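Penicillin binding protein 2X (PDB 5U47) probably acts as a transpeptidase of the cell-division machinery, forming peptide cross-links between peptidoglycan strands, and belongs to the enzymes that beta-lactams inactivate by acylating a serine. Local coordinates at residues Thr424-Asn429 against Ser467-Tyr472; Gly498-Thr503 against Met533-Asp538. The protein carries 1 engineered substitution. All blocks are in the same frame, centred on the assembly; numbering follows the deposited sequence. Where two conformers were deposited one is given.

Contact 1 (Thr424-Asn429 against Ser467-Tyr472); sequences TAISNN and SETRNY
Arg470 and Ile426 carry this helix-helix contact through one hydrogen bond and one apolar overlap. Arg470 NH1 donates to Ile426 O over 2.8 Å, with a bent N-H...O angle of 144°. The acceptor is tilted from the guanidinium plane, and the donor lies nearly along the C=O axis (170°). Closer to the backbone, Arg470 CG packs on Ile426 CG2 at 3.8 Å, and the two side chains run antiparallel where they pass. Ile426 CD1 adds a looser touch to Thr469 CG2, at 4.4 Å. The Arg470 chain is extended at chi2 but bends at chi3 (-51°), which turns NE aside, and one face of its guanidinium has Ser467 CA 3.4 Å above it, toward the rim. The accepting carbonyl belongs to the last turn of its helix, which Asn428 leaves, so a positive charge there may partly offset the helix-end dipole. Rotation of the guanidinium is fixed further by Arg470 NE bonding to Ser536 O and NH2 to Glu537 O. The contact thus joins the C-terminal end of helix 416-427 to helix 463-478 in the transpeptidase domain, with Met300 and Ser303 of helix 297-308 against Ile426 and Thr469, and Met533 of strand 526-534 against Ile426 and Ser427.

Contact 2 (Gly498-Thr503 against Met533-Asp538); sequences GNNDVT and MVPSED. Engineered in segment 498-503: Thr503 (natural residue Ala).
The backbone N and O of Thr503 and of Met533 exchange two hydrogen bonds, each N lying in the plane of the carbonyl it donates to. Thr503 N donates to Met533 O at 3.0 Å, and Met533 N returns a bond to Thr503 O at 2.8 Å. This reciprocal ring defines an antiparallel hydrogen-bonded pair, placed where edge strand 503-510 begins beside the end of strand 526-534 in the five-stranded antiparallel sheet of the penicillin-binding transpeptidase fold. The Asn500 side chain lies alongside Pro535, both pointing the same way. Asn500 crosses Val534 at about a right angle, its CB 3.7 Å from Val534 CG2. CG2, anti to the backbone N of Val534, is the methyl that meets it, while CG1 takes the crowded position between N and the carbonyl carbon (chi1 67°).

Beyond the bridge the chain turns through a cis peptide bond before Pro535, and Ser536 N reaches back to Asp501 O in a weak bond of 3.0 Å (133° at the hydrogen). Val502 CG1 lies 3.6 Å from Met533 O, and Val502 also touches Ile495 and Val497 of the preceding loop. Asp501, Thr503 and Ser536 each touch Ile474 of helix 463-478. Thr503 is an engineered residue, an alanine in the natural protein. Its CG2 sits 4.0 Å from Met533 CB, and its OG1 approaches Ser536 OG to 2.4 Å, a separation so short that its exact value is doubtful.

In the fold
Both segments of contact 1 precede those of contact 2 in the sequence, and the two centres are about 11 Å apart, on the same side of the chain's centre. Both lie in the transpeptidase domain: contact 1 pairs helices 416-427 and 463-478, and contact 2 joins the loop entering edge strand 503-510, and its first residue, to the end of strand 526-534 and the turn after it. A probable hydrogen bond of 2.8 Å links Arg470 O to OG1 of the engineered Thr503. Helices and sheet are thereby in contact next to a probable active site: strand 503-510 carries a Lys-Ser-Gly sequence consistent with the KTG-type motif, close to an SxxK pattern at Ser295.

Contact 1 (Thr424-Asn429 against Ser467-Tyr472)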
# COMPACT_ATOMS: atom_id res chain seq x y z
N THR A 424 9.78 11.26 3.00
CA THR A 424 9.36 12.25 2.01
C THR A 424 9.71 13.68 2.43
O THR A 424 9.95 14.50 1.56
CB THR A 424 7.84 12.20 1.65
OG1 THR A 424 7.05 12.47 2.81
CG2 THR A 424 7.46 10.90 1.08
N ALA A 425 9.73 13.99 3.73
CA ALA A 425 10.06 15.34 4.18
C ALA A 425 11.53 15.63 3.90
O ALA A 425 11.91 16.74 3.58
CB ALA A 425 9.75 15.51 5.65
N ILE A 426 12.37 14.61 4.01
CA ILE A 426 13.78 14.75 3.73
C ILE A 426 14.00 14.99 2.23
O ILE A 426 14.79 15.85 1.86
CB ILE A 426 14.54 13.50 4.19
CG1 ILE A 426 14.35 13.28 5.70
CG2 ILE A 426 16.03 13.59 3.82
CD1 ILE A 426 14.97 14.34 6.58
N SER A 427 13.28 14.23 1.40
CA SER A 427 13.39 14.28 -0.06
C SER A 427 12.65 15.44 -0.73
O SER A 427 12.93 15.76 -1.89
CB SER A 427 12.82 13.00 -0.70
OG SER A 427 11.37 13.01 -0.71
N ASN A 428 11.70 16.03 -0.02
CA ASN A 428 10.85 17.09 -0.58
C ASN A 428 10.93 18.42 0.22
O ASN A 428 9.91 18.95 0.68
CB ASN A 428 9.40 16.57 -0.62
CG ASN A 428 8.43 17.54 -1.26
OD1 ASN A 428 8.70 18.08 -2.32
ND2 ASN A 428 7.27 17.76 -0.61
N ASN A 429 12.15 18.95 0.38
CA ASN A 429 12.40 20.26 1.00
C ASN A 429 11.75 20.49 2.38
O ASN A 429 11.33 21.61 2.71
CB ASN A 429 11.97 21.36 0.01
CG ASN A 429 12.74 21.29 -1.30
OD1 ASN A 429 12.16 21.15 -2.38
ND2 ASN A 429 14.05 21.31 -1.21
N SER A 467 18.01 19.69 3.12
CA SER A 467 19.07 19.74 2.14
C SER A 467 20.44 19.37 2.74
O SER A 467 21.22 18.62 2.14
CB SER A 467 19.14 21.14 1.54
OG SER A 467 20.30 21.31 0.76
N GLU A 468 20.73 19.92 3.91
CA GLU A 468 21.99 19.62 4.60
C GLU A 468 22.03 18.15 5.03
O GLU A 468 23.08 17.51 4.92
CB GLU A 468 22.24 20.58 5.77
CG GLU A 468 22.52 21.99 5.26
CD GLU A 468 22.78 23.00 6.36
OE1 GLU A 468 22.96 24.21 6.03
OE2 GLU A 468 22.80 22.60 7.54
N THR A 469 20.91 17.63 5.50
CA THR A 469 20.82 16.23 5.88
C THR A 469 21.15 15.35 4.67
O THR A 469 21.97 14.42 4.79
CB THR A 469 19.42 15.87 6.45
OG1 THR A 469 19.18 16.63 7.64
CG2 THR A 469 19.34 14.40 6.80
N ARG A 470 20.58 15.67 3.50
CA ARG A 470 20.85 14.89 2.28
C ARG A 470 22.32 14.95 1.88
O ARG A 470 22.89 13.94 1.47
CB ARG A 470 19.98 15.34 1.11
CG ARG A 470 18.49 14.99 1.25
CD ARG A 470 17.74 15.12 -0.08
NE ARG A 470 17.97 16.41 -0.73
CZ ARG A 470 17.36 17.56 -0.42
NH1 ARG A 470 16.46 17.64 0.56
NH2 ARG A 470 17.67 18.66 -1.09
N ASN A 471 22.94 16.12 2.03
CA ASN A 471 24.36 16.25 1.72
C ASN A 471 25.22 15.42 2.69
O ASN A 471 26.13 14.73 2.26
CB ASN A 471 24.79 17.71 1.68
CG ASN A 471 26.26 17.85 1.32
OD1 ASN A 471 26.71 17.34 0.29
ND2 ASN A 471 27.03 18.50 2.18
N TYR A 472 24.93 15.47 3.99
CA TYR A 472 25.68 14.64 4.95
C TYR A 472 25.53 13.16 4.62
O TYR A 472 26.47 12.38 4.78
CB TYR A 472 25.27 14.91 6.41
CG TYR A 472 25.66 16.28 6.92
CD1 TYR A 472 26.99 16.67 6.96
CD2 TYR A 472 24.71 17.17 7.42
CE1 TYR A 472 27.37 17.92 7.43
CE2 TYR A 472 25.08 18.42 7.89
CZ TYR A 472 26.41 18.78 7.89
OH TYR A 472 26.77 20.02 8.36

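Contact 2 (Gly498-Thr503 against Met533-Asp538)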
# COMPACT_ATOMS: atom_id res chain seq x y z
N GLY A 498 24.26 5.45 -12.00
CA GLY A 498 24.95 6.19 -13.07
C GLY A 498 26.10 6.96 -12.42
O GLY A 498 26.86 6.39 -11.63
N ASN A 499 26.21 8.24 -12.75
CA ASN A 499 27.24 9.12 -12.18
C ASN A 499 26.66 10.12 -11.16
O ASN A 499 27.29 11.12 -10.84
CB ASN A 499 28.00 9.85 -13.31
CG ASN A 499 27.08 10.66 -14.22
OD1 ASN A 499 25.94 10.95 -13.88
ND2 ASN A 499 27.59 11.02 -15.39
N ASN A 500 25.46 9.83 -10.65
CA ASN A 500 24.80 10.72 -9.69
C ASN A 500 25.35 10.58 -8.29
O ASN A 500 25.85 9.52 -7.91
CB ASN A 500 23.31 10.37 -9.55
CG ASN A 500 22.48 10.80 -10.73
OD1 ASN A 500 21.99 9.97 -11.50
ND2 ASN A 500 22.32 12.09 -10.88
N ASP A 501 25.25 11.67 -7.52
CA ASP A 501 25.52 11.64 -6.10
C ASP A 501 24.27 10.98 -5.51
O ASP A 501 23.14 11.30 -5.91
CB ASP A 501 25.67 13.04 -5.50
CG ASP A 501 26.97 13.71 -5.88
OD1 ASP A 501 28.00 13.03 -6.13
OD2 ASP A 501 26.97 14.96 -5.88
N VAL A 502 24.47 10.08 -4.56
CA VAL A 502 23.36 9.36 -3.96
C VAL A 502 23.37 9.58 -2.46
O VAL A 502 24.38 9.41 -1.79
CB VAL A 502 23.44 7.85 -4.25
CG1 VAL A 502 22.13 7.18 -3.88
CG2 VAL A 502 23.76 7.57 -5.73
N THR A 503 22.22 9.97 -1.96
CA THR A 503 21.98 10.24 -0.55
C THR A 503 21.56 8.91 0.09
O THR A 503 20.50 8.35 -0.25
CB THR A 503 20.89 11.33 -0.45
OG1 THR A 503 21.54 12.60 -0.58
CG2 THR A 503 20.09 11.29 0.85
N MET A 533 18.24 8.02 -1.90
CA MET A 533 17.57 9.09 -2.61
C MET A 533 18.48 9.57 -3.73
O MET A 533 19.66 9.83 -3.51
CB MET A 533 17.21 10.25 -1.67
CG MET A 533 16.35 9.83 -0.49
SD MET A 533 16.04 11.19 0.62
CE MET A 533 15.29 10.41 2.05
N VAL A 534 17.93 9.68 -4.92
CA VAL A 534 18.71 10.07 -6.07
C VAL A 534 17.88 10.95 -6.98
O VAL A 534 16.65 10.76 -7.07
CB VAL A 534 19.20 8.80 -6.82
CG1 VAL A 534 18.04 8.04 -7.44
CG2 VAL A 534 20.24 9.13 -7.87
N PRO A 535 18.47 12.01 -7.56
CA PRO A 535 19.83 12.48 -7.28
C PRO A 535 19.80 13.14 -5.91
O PRO A 535 18.73 13.47 -5.41
CB PRO A 535 20.10 13.52 -8.38
CG PRO A 535 18.94 13.48 -9.30
CD PRO A 535 17.81 12.76 -8.63
N SER A 536 20.95 13.32 -5.29
CA SER A 536 21.00 13.81 -3.92
C SER A 536 20.45 15.21 -3.68
O SER A 536 19.67 15.43 -2.76
CB SER A 536 22.43 13.71 -3.39
OG SER A 536 22.50 14.23 -2.08
N GLU A 537 20.85 16.15 -4.52
CA GLU A 537 20.50 17.53 -4.32
C GLU A 537 19.04 17.89 -4.62
O GLU A 537 18.48 18.74 -3.97
CB GLU A 537 21.46 18.39 -5.14
CG GLU A 537 21.64 19.78 -4.60
CD GLU A 537 22.91 20.41 -5.14
OE1 GLU A 537 22.96 20.71 -6.35
OE2 GLU A 537 23.86 20.59 -4.34
N ASP A 538 18.45 17.21 -5.60
CA ASP A 538 17.05 17.44 -6.01
C ASP A 538 16.44 16.03 -6.27
O ASP A 538 16.31 15.59 -7.41
CB ASP A 538 17.06 18.30 -7.27
CG ASP A 538 15.67 18.61 -7.82
OD1 ASP A 538 14.64 18.35 -7.13
OD2 ASP A 538 15.62 19.13 -8.98